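Local coordinates for protein indole-3-pyruvate decarboxylase (Azospirillum brasilense, PDB 2NXW) that decarboxylates indole-3-pyruvate to indole-3-acetaldehyde, a step of auxin biosynthesis, with the help of thiamine diphosphate and a metal ion, at residues P269-Y274 and T284-E289; A166-A171 and V179-P184. All coordinates share one frame; numbering follows the deposited sequence.

In the fold
From the N terminus, interaction 2 comes first: after a three-residue turn, strand 179-184 runs back along helix 161-175, closing the last part of a beta-alpha-beta unit in the parallel sheet of the N-terminal thiamine diphosphate-binding domain. The chain then passes into the central domain, where interaction 1 closes over the nine residues between segments 269-274 and 284-289, the last three already in helix 281-288. The two closures follow in series, neither nested nor crossed. Their centres lie about 38 Å apart on opposite sides of the chain's centre. Interaction 2 sets a helix on a strand of its sheet, interaction 1 a helix against the loop beside edge strand 253-255 of a mixed sheet.

Interaction 1 of 2, residues P269-Y274 and T284-E289; sequences PPLGTY and TRLVEE
The backbones come closest at Tyr-274 and Thr-284, whose CA atoms are 6.1 Å apart where the irregular segment 269-274 reaches the flank of helix 281-288. Tyr-274 carries most of the contact. A chi1 of 173° carries the ring away from the backbone N and lays it along the helix surface, where it meets three residues. Val-287 lies over one face: its CG1 is 4.1 Å from the centroid of the Tyr-274 ring, a CH-pi contact offset toward the rim, while Val-287 CB sits 3.7 Å from Tyr-274 CD1. Thr-284 borders the ring edge, CA to Tyr-274 CE1 at 3.9 Å; its hydroxyl turns to the carbonyl of Asp-280 instead. At the far end, Tyr-274 OH donates to Glu-288 OE2 over 2.7 Å; this oxygen lies in the ring plane and accepts on its anti lone pair. The carboxylate is turned 67° from the ring. The Glu-288 chain runs straight out beyond CG to bring its acid to the phenol, so the ring is held both by apolar packing and by this bond. A smaller apolar contact lies apart from it: Leu-271 CD1 meets Leu-286 CD2 at 3.7 Å, the two side chains at about a right angle. Glu-288 O also accepts a bond from Arg-315 of the second subunit. Segment 269-274 is bonded through its backbone to edge strand 253-255, and Leu-286 and Val-287 rest on strand 225-229; this helix, crossing from strand 253-255 to strand 292-296, is a beta-alpha-beta connection of the Rossmann-like central domain of thiamine diphosphate decarboxylases.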
loop_
_atom_site.group_PDB
_atom_site.type_symbol
_atom_site.label_atom_id
_atom_site.label_comp_id
_atom_site.label_asym_id
_atom_site.label_seq_id
_atom_site.Cartn_x
_atom_site.Cartn_y
_atom_site.Cartn_z
ATOM N N PRO A 269 -45.498 -7.769 4.517
ATOM C CA PRO A 269 -44.332 -8.623 4.743
ATOM C C PRO A 269 -43.495 -8.834 3.490
ATOM O O PRO A 269 -43.946 -8.581 2.378
ATOM C CB PRO A 269 -44.960 -9.916 5.257
ATOM C CG PRO A 269 -46.214 -9.997 4.443
ATOM C CD PRO A 269 -46.737 -8.573 4.475
ATOM N N PRO A 270 -42.248 -9.289 3.659
ATOM C CA PRO A 270 -41.376 -9.523 2.505
ATOM C C PRO A 270 -41.951 -10.588 1.574
ATOM O O PRO A 270 -42.539 -11.567 2.032
ATOM C CB PRO A 270 -40.072 -9.980 3.152
ATOM C CG PRO A 270 -40.075 -9.270 4.464
ATOM C CD PRO A 270 -41.505 -9.466 4.919
ATOM N N LEU A 271 -41.786 -10.382 0.270
ATOM C CA LEU A 271 -42.248 -11.335 -0.732
ATOM C C LEU A 271 -41.334 -12.548 -0.683
ATOM O O LEU A 271 -41.703 -13.643 -1.115
ATOM C CB LEU A 271 -42.180 -10.711 -2.127
ATOM C CG LEU A 271 -43.099 -9.519 -2.388
ATOM C CD1 LEU A 271 -42.636 -8.772 -3.627
ATOM C CD2 LEU A 271 -44.532 -10.008 -2.548
ATOM N N GLY A 272 -40.132 -12.332 -0.158
ATOM C CA GLY A 272 -39.146 -13.388 -0.043
ATOM C C GLY A 272 -37.794 -12.803 0.307
ATOM O O GLY A 272 -37.674 -11.600 0.577
ATOM N N THR A 273 -36.778 -13.656 0.304
ATOM C CA THR A 273 -35.415 -13.253 0.612
ATOM C C THR A 273 -34.538 -13.345 -0.629
ATOM O O THR A 273 -34.449 -14.392 -1.269
ATOM C CB THR A 273 -34.819 -14.153 1.708
ATOM O OG1 THR A 273 -35.599 -14.018 2.900
ATOM C CG2 THR A 273 -33.374 -13.773 2.003
ATOM N N TYR A 274 -33.895 -12.238 -0.973
ATOM C CA TYR A 274 -32.999 -12.217 -2.117
ATOM C C TYR A 274 -31.630 -12.758 -1.683
ATOM O O TYR A 274 -31.060 -12.292 -0.699
ATOM C CB TYR A 274 -32.829 -10.787 -2.630
ATOM C CG TYR A 274 -31.780 -10.652 -3.708
ATOM C CD1 TYR A 274 -32.102 -10.810 -5.052
ATOM C CD2 TYR A 274 -30.453 -10.382 -3.377
ATOM C CE1 TYR A 274 -31.125 -10.700 -6.043
ATOM C CE2 TYR A 274 -29.476 -10.274 -4.352
ATOM C CZ TYR A 274 -29.819 -10.433 -5.684
ATOM O OH TYR A 274 -28.846 -10.303 -6.647
ATOM N N THR A 284 -35.371 -12.680 -7.483
ATOM C CA THR A 284 -34.115 -12.236 -8.075
ATOM C C THR A 284 -34.366 -11.223 -9.191
ATOM O O THR A 284 -33.711 -10.187 -9.258
ATOM C CB THR A 284 -33.323 -13.439 -8.634
ATOM O OG1 THR A 284 -32.996 -14.317 -7.554
ATOM C CG2 THR A 284 -32.042 -12.979 -9.324
ATOM N N ARG A 285 -35.329 -11.528 -10.054
ATOM C CA ARG A 285 -35.673 -10.651 -11.171
ATOM C C ARG A 285 -36.222 -9.312 -10.669
ATOM O O ARG A 285 -35.857 -8.245 -11.169
ATOM C CB ARG A 285 -36.712 -11.337 -12.062
ATOM C CG ARG A 285 -37.042 -10.585 -13.335
ATOM N N LEU A 286 -37.110 -9.375 -9.685
ATOM C CA LEU A 286 -37.698 -8.161 -9.122
ATOM C C LEU A 286 -36.614 -7.206 -8.620
ATOM O O LEU A 286 -36.647 -6.003 -8.893
ATOM C CB LEU A 286 -38.631 -8.516 -7.961
ATOM C CG LEU A 286 -39.271 -7.330 -7.239
ATOM C CD1 LEU A 286 -40.202 -6.598 -8.193
ATOM C CD2 LEU A 286 -40.040 -7.818 -6.022
ATOM N N VAL A 287 -35.657 -7.751 -7.880
ATOM C CA VAL A 287 -34.568 -6.954 -7.329
ATOM C C VAL A 287 -33.591 -6.437 -8.386
ATOM O O VAL A 287 -33.268 -5.245 -8.441
ATOM C CB VAL A 287 -33.773 -7.776 -6.277
ATOM C CG1 VAL A 287 -32.512 -7.030 -5.850
ATOM C CG2 VAL A 287 -34.651 -8.039 -5.058
ATOM N N GLU A 288 -33.122 -7.338 -9.238
ATOM C CA GLU A 288 -32.149 -6.957 -10.245
ATOM C C GLU A 288 -32.674 -6.085 -11.380
ATOM O O GLU A 288 -31.889 -5.402 -12.041
ATOM C CB GLU A 288 -31.467 -8.221 -10.777
ATOM C CG GLU A 288 -30.774 -8.975 -9.648
ATOM C CD GLU A 288 -30.076 -10.239 -10.101
ATOM O OE1 GLU A 288 -30.169 -10.574 -11.301
ATOM O OE2 GLU A 288 -29.434 -10.896 -9.251
ATOM N N GLU A 289 -33.988 -6.075 -11.592
ATOM C CA GLU A 289 -34.563 -5.242 -12.646
ATOM C C GLU A 289 -35.170 -3.954 -12.094
ATOM O O GLU A 289 -35.694 -3.131 -12.847
ATOM C CB GLU A 289 -35.638 -6.011 -13.414
ATOM C CG GLU A 289 -35.145 -7.301 -14.038
ATOM C CD GLU A 289 -36.138 -7.883 -15.021
ATOM O OE1 GLU A 289 -37.359 -7.779 -14.769
ATOM O OE2 GLU A 289 -35.696 -8.452 -16.043
#

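Interaction 2 of 2, residues A166-A171 and V179-P184; sequences ARVLGA and VYLEIP
Tyr-180 OH is gripped twice, donating to Glu-182 OE1 over 2.6 Å and bonding also to Gln-141 NE2. Glu-182 OE1 lies in the plane of the phenol ring and accepts the hydrogen bond on its anti lone pair, a tie between alternate residues of the strand that steadies the ring against turning. CB of Tyr-180 points away from helix 161-175, and the ring stacks on Phe-145; toward the helix Tyr-180 offers its carbonyl O, 4.3 Å from Val-168 CG1. The apolar contact on the helix side centres on Val-168, whose CG1, set anti to the backbone N (chi1 175°), reaches between two strand residues. It presses to 3.4 Å on Val-179 CB, tighter than usual van der Waals contact, and lies 3.9 Å from Leu-181 CD2. The axes of segments 166-171 and 179-184 pass 8.5 Å apart at 156°, nearly antiparallel, as the helix and the returning strand of a beta-alpha-beta crossover do; here the unit is strand 152-154, helix 161-175 and strand 179-184 of the parallel sheet in the N-terminal domain. Val-179 CG1 lies 3.4 Å from the backbone O of Val-168, so one residue of the helix meets this side chain through both methyl and carbonyl. An alanine here keeps CB but loses both methyls, and would probably open a gap over Val-168 O and beside Val-168 CG1. Leu-169 starts away from the strand, yet its CD2 comes within 4.4 Å of Leu-181 CD1. Both leucines continue onto helix 23-33, Leu-169 against Ala-30 and Leu-31, Leu-181 against Leu-27.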
loop_
_atom_site.group_PDB
_atom_site.type_symbol
_atom_site.label_atom_id
_atom_site.label_comp_id
_atom_site.label_asym_id
_atom_site.label_seq_id
_atom_site.Cartn_x
_atom_site.Cartn_y
_atom_site.Cartn_z
ATOM N N ALA A 166 -15.988 4.788 26.735
ATOM C CA ALA A 166 -17.239 5.289 26.185
ATOM C C ALA A 166 -17.102 5.566 24.691
ATOM O O ALA A 166 -18.017 5.286 23.914
ATOM C CB ALA A 166 -17.669 6.569 26.922
ATOM N N ARG A 167 -15.959 6.108 24.282
ATOM C CA ARG A 167 -15.749 6.406 22.870
ATOM C C ARG A 167 -15.728 5.129 22.023
ATOM O O ARG A 167 -16.398 5.037 20.993
ATOM C CB ARG A 167 -14.429 7.160 22.662
ATOM C CG ARG A 167 -14.082 7.388 21.185
ATOM C CD ARG A 167 -12.733 8.081 20.997
ATOM N NE ARG A 167 -11.584 7.261 21.383
ATOM C CZ ARG A 167 -11.109 6.245 20.667
ATOM N NH1 ARG A 167 -11.685 5.918 19.521
ATOM N NH2 ARG A 167 -10.047 5.571 21.091
ATOM N N VAL A 168 -14.959 4.150 22.470
ATOM C CA VAL A 168 -14.838 2.905 21.728
ATOM C C VAL A 168 -16.123 2.079 21.723
ATOM O O VAL A 168 -16.526 1.578 20.665
ATOM C CB VAL A 168 -13.654 2.086 22.262
ATOM C CG1 VAL A 168 -13.595 0.716 21.582
ATOM C CG2 VAL A 168 -12.354 2.845 21.981
ATOM N N LEU A 169 -16.767 1.927 22.878
ATOM C CA LEU A 169 -18.007 1.165 22.907
ATOM C C LEU A 169 -19.068 1.916 22.118
ATOM O O LEU A 169 -19.934 1.308 21.487
ATOM C CB LEU A 169 -18.483 0.931 24.339
ATOM C CG LEU A 169 -17.524 0.135 25.221
ATOM C CD1 LEU A 169 -18.226 -0.204 26.524
ATOM C CD2 LEU A 169 -17.081 -1.150 24.496
ATOM N N GLY A 170 -18.991 3.247 22.144
ATOM C CA GLY A 170 -19.944 4.057 21.413
ATOM C C GLY A 170 -19.797 3.856 19.921
ATOM O O GLY A 170 -20.788 3.869 19.190
ATOM N N ALA A 171 -18.560 3.672 19.466
ATOM C CA ALA A 171 -18.287 3.448 18.048
ATOM C C ALA A 171 -18.847 2.081 17.627
ATOM O O ALA A 171 -19.395 1.943 16.537
ATOM C CB ALA A 171 -16.781 3.502 17.790
ATOM N N VAL A 179 -14.783 -3.736 17.960
ATOM C CA VAL A 179 -13.835 -2.747 18.462
ATOM C C VAL A 179 -12.779 -3.487 19.277
ATOM O O VAL A 179 -12.976 -4.646 19.678
ATOM C CB VAL A 179 -14.519 -1.665 19.329
ATOM C CG1 VAL A 179 -15.403 -0.792 18.456
ATOM C CG2 VAL A 179 -15.331 -2.316 20.455
ATOM N N TYR A 180 -11.663 -2.810 19.533
ATOM C CA TYR A 180 -10.535 -3.398 20.235
ATOM C C TYR A 180 -10.069 -2.603 21.456
ATOM O O TYR A 180 -9.813 -1.403 21.360
ATOM C CB TYR A 180 -9.373 -3.522 19.238
ATOM C CG TYR A 180 -8.094 -4.085 19.811
ATOM C CD1 TYR A 180 -8.015 -5.414 20.203
ATOM C CD2 TYR A 180 -6.949 -3.284 19.945
ATOM C CE1 TYR A 180 -6.842 -5.945 20.711
ATOM C CE2 TYR A 180 -5.769 -3.806 20.454
ATOM C CZ TYR A 180 -5.720 -5.136 20.838
ATOM O OH TYR A 180 -4.557 -5.646 21.368
ATOM N N LEU A 181 -9.965 -3.281 22.597
ATOM C CA LEU A 181 -9.497 -2.656 23.829
ATOM C C LEU A 181 -8.326 -3.476 24.342
ATOM O O LEU A 181 -8.445 -4.683 24.538
ATOM C CB LEU A 181 -10.605 -2.624 24.890
ATOM C CG LEU A 181 -11.782 -1.697 24.572
ATOM C CD1 LEU A 181 -12.887 -1.867 25.619
ATOM C CD2 LEU A 181 -11.291 -0.242 24.543
ATOM N N GLU A 182 -7.194 -2.813 24.559
ATOM C CA GLU A 182 -5.980 -3.459 25.036
ATOM C C GLU A 182 -5.752 -2.945 26.458
ATOM O O GLU A 182 -5.694 -1.736 26.681
ATOM C CB GLU A 182 -4.835 -3.062 24.094
ATOM C CG GLU A 182 -3.522 -3.769 24.281
ATOM C CD GLU A 182 -2.550 -3.407 23.175
ATOM O OE1 GLU A 182 -2.697 -3.929 22.046
ATOM O OE2 GLU A 182 -1.647 -2.584 23.429
ATOM N N ILE A 183 -5.639 -3.857 27.418
ATOM C CA ILE A 183 -5.465 -3.468 28.815
ATOM C C ILE A 183 -4.175 -3.987 29.453
ATOM O O ILE A 183 -4.050 -5.180 29.732
ATOM C CB ILE A 183 -6.652 -3.970 29.681
ATOM C CG1 ILE A 183 -7.982 -3.549 29.048
ATOM C CG2 ILE A 183 -6.540 -3.406 31.095
ATOM C CD1 ILE A 183 -9.207 -4.021 29.817
ATOM N N PRO A 184 -3.187 -3.096 29.677
ATOM C CA PRO A 184 -1.921 -3.506 30.300
ATOM C C PRO A 184 -2.295 -4.178 31.632
ATOM O O PRO A 184 -3.159 -3.682 32.354
ATOM C CB PRO A 184 -1.196 -2.176 30.496
ATOM C CG PRO A 184 -1.672 -1.360 29.323
ATOM C CD PRO A 184 -3.156 -1.673 29.286
#